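PDB 4EWP: 3-oxoacyl-[acyl-carrier-protein] synthase 3 from Micrococcus luteus NCTC 2665, which probably catalyses the first condensation of fatty acid synthesis, joining an acyl-CoA primer to two carbons supplied by malonyl-ACP. Local coordinates for residues E267-F272 with A344-L349; R256-A261 with L330-G335; T61-A66 with A102-H107. One frame throughout, in Å; residues are numbered along the deposited sequence.

Contact 1: E267-F272 with A344-L349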
loop_
_atom_site.group_PDB
_atom_site.type_symbol
_atom_site.label_atom_id
_atom_site.label_comp_id
_atom_site.label_asym_id
_atom_site.label_seq_id
_atom_site.Cartn_x
_atom_site.Cartn_y
_atom_site.Cartn_z
ATOM N N GLU A 267 -20.584 -27.349 4.121
ATOM C CA GLU A 267 -20.866 -28.170 5.294
ATOM C C GLU A 267 -19.694 -28.229 6.275
ATOM O O GLU A 267 -19.886 -28.485 7.460
ATOM C CB GLU A 267 -21.218 -29.598 4.849
ATOM C CG GLU A 267 -22.573 -29.738 4.163
ATOM C CD GLU A 267 -22.696 -28.987 2.821
ATOM O OE1 GLU A 267 -21.722 -28.368 2.346
ATOM O OE2 GLU A 267 -23.791 -29.016 2.220
ATOM N N ASP A 268 -18.482 -28.017 5.768
ATOM C CA ASP A 268 -17.265 -28.020 6.587
ATOM C C ASP A 268 -17.014 -26.681 7.290
ATOM O O ASP A 268 -16.164 -26.588 8.182
ATOM C CB ASP A 268 -16.054 -28.376 5.723
ATOM C CG ASP A 268 -16.152 -29.766 5.126
ATOM O OD1 ASP A 268 -16.579 -30.685 5.864
ATOM O OD2 ASP A 268 -15.812 -29.937 3.929
ATOM N N LEU A 269 -17.744 -25.644 6.884
ATOM C CA LEU A 269 -17.576 -24.307 7.469
ATOM C C LEU A 269 -18.236 -24.189 8.842
ATOM O O LEU A 269 -19.333 -24.696 9.051
ATOM C CB LEU A 269 -18.146 -23.224 6.541
ATOM C CG LEU A 269 -17.465 -23.024 5.181
ATOM C CD1 LEU A 269 -18.187 -21.979 4.324
ATOM C CD2 LEU A 269 -16.002 -22.629 5.386
ATOM N N ALA A 270 -17.567 -23.520 9.776
ATOM C CA ALA A 270 -18.203 -23.135 11.028
ATOM C C ALA A 270 -18.777 -21.732 10.899
ATOM O O ALA A 270 -19.680 -21.350 11.637
ATOM C CB ALA A 270 -17.221 -23.185 12.171
ATOM N N ALA A 271 -18.252 -20.958 9.957
ATOM C CA ALA A 271 -18.700 -19.581 9.812
ATOM C C ALA A 271 -18.467 -19.035 8.413
ATOM O O ALA A 271 -17.580 -19.486 7.688
ATOM C CB ALA A 271 -18.019 -18.678 10.848
ATOM N N PHE A 272 -19.284 -18.050 8.053
ATOM C CA PHE A 272 -19.150 -17.330 6.799
ATOM C C PHE A 272 -19.015 -15.859 7.158
ATOM O O PHE A 272 -19.919 -15.272 7.748
ATOM C CB PHE A 272 -20.375 -17.564 5.906
ATOM C CG PHE A 272 -20.417 -16.686 4.690
ATOM C CD1 PHE A 272 -19.285 -16.513 3.905
ATOM C CD2 PHE A 272 -21.590 -16.032 4.330
ATOM C CE1 PHE A 272 -19.319 -15.691 2.773
ATOM C CE2 PHE A 272 -21.640 -15.217 3.211
ATOM C CZ PHE A 272 -20.496 -15.047 2.425
ATOM N N ALA A 344 -10.249 -13.608 -1.061
ATOM C CA ALA A 344 -10.906 -14.609 -0.230
ATOM C C ALA A 344 -9.971 -15.730 0.216
ATOM O O ALA A 344 -9.062 -16.121 -0.521
ATOM C CB ALA A 344 -12.117 -15.208 -0.969
ATOM N N GLN A 345 -10.239 -16.262 1.409
ATOM C CA GLN A 345 -9.533 -17.425 1.950
ATOM C C GLN A 345 -10.453 -18.225 2.850
ATOM O O GLN A 345 -11.393 -17.688 3.437
ATOM C CB GLN A 345 -8.336 -17.001 2.814
ATOM C CG GLN A 345 -7.282 -16.218 2.115
ATOM C CD GLN A 345 -7.447 -14.721 2.297
ATOM O OE1 GLN A 345 -8.313 -14.250 3.040
ATOM N NE2 GLN A 345 -6.601 -13.963 1.618
ATOM N N VAL A 346 -10.160 -19.506 2.995
ATOM C CA VAL A 346 -10.717 -20.254 4.111
ATOM C C VAL A 346 -9.664 -20.269 5.220
ATOM O O VAL A 346 -8.470 -20.521 4.974
ATOM C CB VAL A 346 -11.131 -21.668 3.703
ATOM C CG1 VAL A 346 -11.528 -22.477 4.927
ATOM C CG2 VAL A 346 -12.290 -21.602 2.681
ATOM N N VAL A 347 -10.086 -19.941 6.431
ATOM C CA VAL A 347 -9.144 -19.867 7.534
ATOM C C VAL A 347 -9.634 -20.662 8.731
ATOM O O VAL A 347 -10.826 -20.739 8.984
ATOM C CB VAL A 347 -8.858 -18.412 7.970
ATOM C CG1 VAL A 347 -8.267 -17.598 6.807
ATOM C CG2 VAL A 347 -10.110 -17.752 8.538
ATOM N N ARG A 348 -8.694 -21.275 9.445
ATOM C CA ARG A 348 -8.970 -21.902 10.729
ATOM C C ARG A 348 -9.016 -20.809 11.797
ATOM O O ARG A 348 -8.017 -20.136 12.043
ATOM C CB ARG A 348 -7.864 -22.899 11.040
ATOM C CG ARG A 348 -8.136 -23.780 12.239
ATOM C CD ARG A 348 -7.688 -25.199 11.965
ATOM N NE ARG A 348 -8.841 -26.049 11.687
ATOM C CZ ARG A 348 -8.926 -26.895 10.665
ATOM N NH1 ARG A 348 -7.914 -27.012 9.809
ATOM N NH2 ARG A 348 -10.026 -27.622 10.499
ATOM N N LEU A 349 -10.168 -20.621 12.434
ATOM C CA LEU A 349 -10.314 -19.511 13.371
ATOM C C LEU A 349 -9.439 -19.710 14.598
ATOM O O LEU A 349 -9.296 -20.832 15.089
ATOM C CB LEU A 349 -11.769 -19.336 13.778
ATOM C CG LEU A 349 -12.744 -18.985 12.654
ATOM C CD1 LEU A 349 -14.194 -19.268 13.088
ATOM C CD2 LEU A 349 -12.561 -17.547 12.237
#
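Leu269 lays its CD2 methyl beside Val346, 4.5 Å from CG1, a loose apolar touch rather than tight interlocking. Its CB does not aim at the other strand; with CG anti to the carbonyl carbon (chi1 -65°), the branched end is carried closer. Val346 answers with CG1, the branch anti to its backbone N. A second pair forms where Ala271 CB faces Leu349 CD1, also at 4.5 Å. Alanine and leucine complement each other here: the short methyl stays near its own strand and the longer leucine reaches further across toward it. No hydrogen bond joins the two segments, and the closest CA atoms, of Leu269 and Val346, are 8.6 Å apart, as expected for strands that are not neighbours. Strand 330-337 runs between them, and its Leu330 bonds through the backbone to both Ala270 and Ala271. The chain turns a corner at Ala270, so the two pairs meet on opposite faces of the sheet. Leu269 and Val346 lie under helix 240-262, both against Leu259, with Leu5 of the second subunit also on Val346; Ala271 and Leu349 pack on helix 311-322, through Leu319 and Met316.

Contact 2: R256-A261 with L330-G335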
loop_
_atom_site.group_PDB
_atom_site.type_symbol
_atom_site.label_atom_id
_atom_site.label_comp_id
_atom_site.label_asym_id
_atom_site.label_seq_id
_atom_site.Cartn_x
_atom_site.Cartn_y
_atom_site.Cartn_z
ATOM N N ARG A 256 -17.007 -19.696 -4.099
ATOM C CA ARG A 256 -17.018 -21.113 -4.455
ATOM C C ARG A 256 -15.628 -21.530 -4.925
ATOM O O ARG A 256 -15.157 -22.628 -4.624
ATOM C CB ARG A 256 -18.092 -21.435 -5.505
ATOM C CG ARG A 256 -19.521 -21.423 -4.925
ATOM C CD ARG A 256 -20.594 -21.847 -5.944
ATOM N NE ARG A 256 -20.736 -20.862 -7.016
ATOM C CZ ARG A 256 -21.793 -20.069 -7.184
ATOM N NH1 ARG A 256 -22.839 -20.149 -6.358
ATOM N NH2 ARG A 256 -21.806 -19.204 -8.193
ATOM N N GLU A 257 -14.959 -20.640 -5.646
ATOM C CA GLU A 257 -13.606 -20.927 -6.066
ATOM C C GLU A 257 -12.671 -21.076 -4.846
ATOM O O GLU A 257 -11.855 -21.995 -4.791
ATOM C CB GLU A 257 -13.121 -19.842 -7.017
ATOM C CG GLU A 257 -11.973 -20.266 -7.909
ATOM C CD GLU A 257 -11.622 -19.198 -8.932
ATOM O OE1 GLU A 257 -12.562 -18.526 -9.432
ATOM O OE2 GLU A 257 -10.412 -19.035 -9.223
ATOM N N ALA A 258 -12.803 -20.178 -3.870
ATOM C CA ALA A 258 -11.997 -20.245 -2.654
ATOM C C ALA A 258 -12.263 -21.560 -1.906
ATOM O O ALA A 258 -11.338 -22.276 -1.528
ATOM C CB ALA A 258 -12.262 -19.018 -1.753
ATOM N N LEU A 259 -13.526 -21.899 -1.716
ATOM C CA LEU A 259 -13.863 -23.193 -1.126
ATOM C C LEU A 259 -13.220 -24.343 -1.911
ATOM O O LEU A 259 -12.625 -25.249 -1.321
ATOM C CB LEU A 259 -15.382 -23.391 -1.078
ATOM C CG LEU A 259 -16.212 -22.462 -0.184
ATOM C CD1 LEU A 259 -17.684 -22.725 -0.408
ATOM C CD2 LEU A 259 -15.866 -22.625 1.295
ATOM N N ASP A 260 -13.342 -24.314 -3.236
ATOM C CA ASP A 260 -12.818 -25.409 -4.051
ATOM C C ASP A 260 -11.303 -25.532 -3.915
ATOM O O ASP A 260 -10.791 -26.630 -3.720
ATOM C CB ASP A 260 -13.222 -25.269 -5.520
ATOM C CG ASP A 260 -12.688 -26.408 -6.381
ATOM O OD1 ASP A 260 -13.333 -27.480 -6.416
ATOM O OD2 ASP A 260 -11.625 -26.234 -7.024
ATOM N N ALA A 261 -10.596 -24.406 -3.983
ATOM C CA ALA A 261 -9.138 -24.418 -3.847
ATOM C C ALA A 261 -8.715 -24.849 -2.444
ATOM O O ALA A 261 -7.628 -25.396 -2.257
ATOM C CB ALA A 261 -8.548 -23.047 -4.189
ATOM N N LEU A 330 -13.522 -23.775 10.712
ATOM C CA LEU A 330 -13.194 -23.140 9.435
ATOM C C LEU A 330 -14.134 -21.980 9.111
ATOM O O LEU A 330 -15.352 -22.103 9.242
ATOM C CB LEU A 330 -13.245 -24.155 8.295
ATOM C CG LEU A 330 -12.272 -25.327 8.401
ATOM C CD1 LEU A 330 -12.507 -26.293 7.251
ATOM C CD2 LEU A 330 -10.840 -24.818 8.409
ATOM N N ALA A 331 -13.553 -20.866 8.674
ATOM C CA ALA A 331 -14.317 -19.694 8.270
ATOM C C ALA A 331 -13.926 -19.262 6.860
ATOM O O ALA A 331 -12.742 -19.164 6.530
ATOM C CB ALA A 331 -14.088 -18.546 9.249
ATOM N N LEU A 332 -14.931 -19.016 6.026
ATOM C CA LEU A 332 -14.706 -18.414 4.719
ATOM C C LEU A 332 -14.763 -16.903 4.898
ATOM O O LEU A 332 -15.761 -16.366 5.392
ATOM C CB LEU A 332 -15.783 -18.865 3.721
ATOM C CG LEU A 332 -15.850 -18.215 2.334
ATOM C CD1 LEU A 332 -14.580 -18.505 1.548
ATOM C CD2 LEU A 332 -17.049 -18.732 1.590
ATOM N N GLN A 333 -13.695 -16.214 4.521
ATOM C CA GLN A 333 -13.693 -14.755 4.565
ATOM C C GLN A 333 -13.472 -14.246 3.170
ATOM O O GLN A 333 -12.658 -14.794 2.420
ATOM C CB GLN A 333 -12.618 -14.218 5.505
ATOM C CG GLN A 333 -11.269 -14.817 5.245
ATOM C CD GLN A 333 -10.249 -14.324 6.243
ATOM O OE1 GLN A 333 -10.558 -14.152 7.432
ATOM N NE2 GLN A 333 -9.025 -14.070 5.765
ATOM N N ILE A 334 -14.215 -13.212 2.807
ATOM C CA ILE A 334 -14.147 -12.702 1.452
ATOM C C ILE A 334 -14.483 -11.223 1.476
ATOM O O ILE A 334 -15.559 -10.833 1.943
ATOM C CB ILE A 334 -15.104 -13.469 0.523
ATOM C CG1 ILE A 334 -15.068 -12.877 -0.885
ATOM C CG2 ILE A 334 -16.541 -13.435 1.067
ATOM C CD1 ILE A 334 -15.744 -13.770 -1.914
ATOM N N GLY A 335 -13.534 -10.405 1.022
ATOM C CA GLY A 335 -13.710 -8.964 0.967
ATOM C C GLY A 335 -13.692 -8.457 -0.464
ATOM O O GLY A 335 -13.114 -9.100 -1.339
#
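Leu332 divides its two methyls between neighbouring residues of the helix, and the union is wholly apolar. Leu332 CD1 meets Ala258 CB at 4.1 Å, and Leu332 CD2 comes equally close to Leu259 CD2, the leucine side chains crossing at about a right angle. Placing CG anti to its backbone N (chi1 172°) stands the Leu332 fork up from the strand, one prong for each partner. Alanine suits position 258, whose CB points toward the strand and needs no more length; Leu259 starts off to one side and bends its end inward. Such a helix on a sheet belongs to the thiolase fold, in which each half of the chain has a five-stranded mixed sheet with helices on both faces; 240-262 is the outer helix that leads into strand 269-274. Around Leu332 the same apolar surface continues with Ala255, Leu269, Phe272 and Leu289. Polar groups take no part across the contact: the helix backbone is satisfied internally, Asp260 N bonding to Arg256 O at 2.8 Å, and the side chains of Arg256, Glu257 and Asp260 lie on the exposed side. Gln333, next along the strand and facing the other way, has its amide held by Gln345 and Tyr126.

Contact 3: T61-A66 with A102-H107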
loop_
_atom_site.group_PDB
_atom_site.type_symbol
_atom_site.label_atom_id
_atom_site.label_comp_id
_atom_site.label_asym_id
_atom_site.label_seq_id
_atom_site.Cartn_x
_atom_site.Cartn_y
_atom_site.Cartn_z
ATOM N N THR A 61 -7.667 8.405 15.662
ATOM C CA THR A 61 -7.113 8.414 14.320
ATOM C C THR A 61 -6.897 6.992 13.827
ATOM O O THR A 61 -7.056 6.017 14.573
ATOM C CB THR A 61 -5.751 9.131 14.306
ATOM O OG1 THR A 61 -4.874 8.487 15.238
ATOM C CG2 THR A 61 -5.906 10.612 14.692
ATOM N N VAL A 62 -6.526 6.869 12.566
ATOM C CA VAL A 62 -6.156 5.565 12.042
ATOM C C VAL A 62 -5.054 4.886 12.902
ATOM O O VAL A 62 -5.191 3.729 13.285
ATOM C CB VAL A 62 -5.799 5.663 10.535
ATOM C CG1 VAL A 62 -5.129 4.374 10.020
ATOM C CG2 VAL A 62 -7.061 5.994 9.733
ATOM N N PRO A 63 -3.968 5.606 13.220
ATOM C CA PRO A 63 -2.931 4.961 14.038
ATOM C C PRO A 63 -3.377 4.611 15.458
ATOM O O PRO A 63 -2.950 3.582 15.977
ATOM C CB PRO A 63 -1.807 6.011 14.078
ATOM C CG PRO A 63 -1.983 6.784 12.792
ATOM C CD PRO A 63 -3.492 6.865 12.612
ATOM N N VAL A 64 -4.193 5.461 16.080
ATOM C CA VAL A 64 -4.722 5.166 17.395
ATOM C C VAL A 64 -5.547 3.872 17.377
ATOM O O VAL A 64 -5.319 2.964 18.183
ATOM C CB VAL A 64 -5.562 6.332 17.928
ATOM C CG1 VAL A 64 -6.427 5.884 19.109
ATOM C CG2 VAL A 64 -4.642 7.461 18.353
ATOM N N MET A 65 -6.493 3.790 16.447
ATOM C CA MET A 65 -7.365 2.622 16.326
ATOM C C MET A 65 -6.567 1.363 15.952
ATOM O O MET A 65 -6.789 0.293 16.528
ATOM C CB MET A 65 -8.493 2.882 15.311
ATOM C CG MET A 65 -9.433 4.041 15.723
ATOM S SD MET A 65 -10.960 4.041 14.768
ATOM C CE MET A 65 -10.399 4.631 13.164
ATOM N N ALA A 66 -5.634 1.497 15.004
ATOM C CA ALA A 66 -4.835 0.360 14.570
ATOM C C ALA A 66 -4.045 -0.214 15.737
ATOM O O ALA A 66 -3.898 -1.429 15.875
ATOM C CB ALA A 66 -3.894 0.767 13.426
ATOM N N ALA A 102 1.548 2.534 8.956
ATOM C CA ALA A 102 2.137 1.304 9.443
ATOM C C ALA A 102 3.393 1.583 10.247
ATOM O O ALA A 102 3.676 0.905 11.247
ATOM C CB ALA A 102 2.446 0.360 8.266
ATOM N N ALA A 103 4.160 2.570 9.799
ATOM C CA ALA A 103 5.439 2.868 10.437
ATOM C C ALA A 103 5.204 3.438 11.823
ATOM O O ALA A 103 5.947 3.125 12.755
ATOM C CB ALA A 103 6.282 3.829 9.569
ATOM N N LEU A 104 4.161 4.259 11.965
ATOM C CA LEU A 104 3.749 4.733 13.296
ATOM C C LEU A 104 3.257 3.580 14.164
ATOM O O LEU A 104 3.630 3.473 15.333
ATOM C CB LEU A 104 2.632 5.785 13.204
ATOM C CG LEU A 104 2.992 7.216 12.814
ATOM C CD1 LEU A 104 1.727 8.034 12.603
ATOM C CD2 LEU A 104 3.878 7.867 13.877
ATOM N N VAL A 105 2.407 2.725 13.595
ATOM C CA VAL A 105 1.860 1.604 14.344
ATOM C C VAL A 105 2.989 0.712 14.859
ATOM O O VAL A 105 3.032 0.369 16.049
ATOM C CB VAL A 105 0.859 0.779 13.495
ATOM C CG1 VAL A 105 0.370 -0.479 14.251
ATOM C CG2 VAL A 105 -0.326 1.651 13.062
ATOM N N ALA A 106 3.911 0.364 13.963
ATOM C CA ALA A 106 5.031 -0.510 14.306
ATOM C C ALA A 106 5.780 0.052 15.491
ATOM O O ALA A 106 6.131 -0.681 16.421
ATOM C CB ALA A 106 5.973 -0.667 13.121
ATOM N N HIS A 107 6.004 1.366 15.463
ATOM C CA HIS A 107 6.740 2.034 16.527
ATOM C C HIS A 107 5.973 2.020 17.838
ATOM O O HIS A 107 6.533 1.680 18.877
ATOM C CB HIS A 107 7.088 3.478 16.168
ATOM C CG HIS A 107 7.621 4.253 17.329
ATOM N ND1 HIS A 107 8.763 3.876 18.007
ATOM C CD2 HIS A 107 7.150 5.350 17.962
ATOM C CE1 HIS A 107 8.979 4.721 18.999
ATOM N NE2 HIS A 107 8.018 5.626 18.992
#
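Leu104 is the first residue of 102-107 to reach the other helix: its CD1 rests against Pro63 CG at 3.9 Å, the side chain lying slantwise to the proline ring. Pro63 suits the first turn of helix 62-76, where its lack of an N-H costs no helical bond and its ring offers a rigid apolar edge. That turn is capped by Thr61, whose OG1 accepts from Val64 N at 3.2 Å, with a nearly straight N-H...O angle of 163°. Val105 comes next and carries the closer approach. Its CG2, the branch anti to the carbonyl carbon, lies 3.7 Å from Ala66 CB and 4.3 Å from Pro63 CA, so a single methyl bears on residues one helical turn apart. Beta-branching keeps this methyl near its own backbone, and the small Ala66 suits its close approach. Pro63 CA and Val105 CA are 5.9 Å apart. The short axes pass 9.3 Å apart at a crossing angle of -43°. Ala106, like Ala102 one turn earlier, turns to the sheet and packs on Ala116, its short side chain suiting a helix laid close on strands. His107 ends the segment against Glu195 of the second subunit, which also brings Trp197 onto Leu104. Since Ala66 likewise sits on the sheet, at Val148, the helices lie side by side on one face of it. Helix 101-108 is the crossover between parallel strands 86-90 and 116-120, a beta-alpha-beta unit of the N-terminal half of the thiolase fold.

From the N terminus, contact 3 comes first, closing a loop of 35 residues that contains strand 86-90 and joining two helices of the N-terminal half. It is complete long before the others begin, and its centre lies 29 Å from each of theirs. In the C-terminal half, contact 2 opens at 256-261 and contact 1 at 267-272; the chain then returns to close contact 2 at 330-335 and contact 1 at 344-349, so the two loops cross. Strand 330-337 lies between strands 269-274 and 341-348 and serves both contacts, Ala331 N bonding Val347 O. Together they tie helix 240-262 to three consecutive strands of the second sheet.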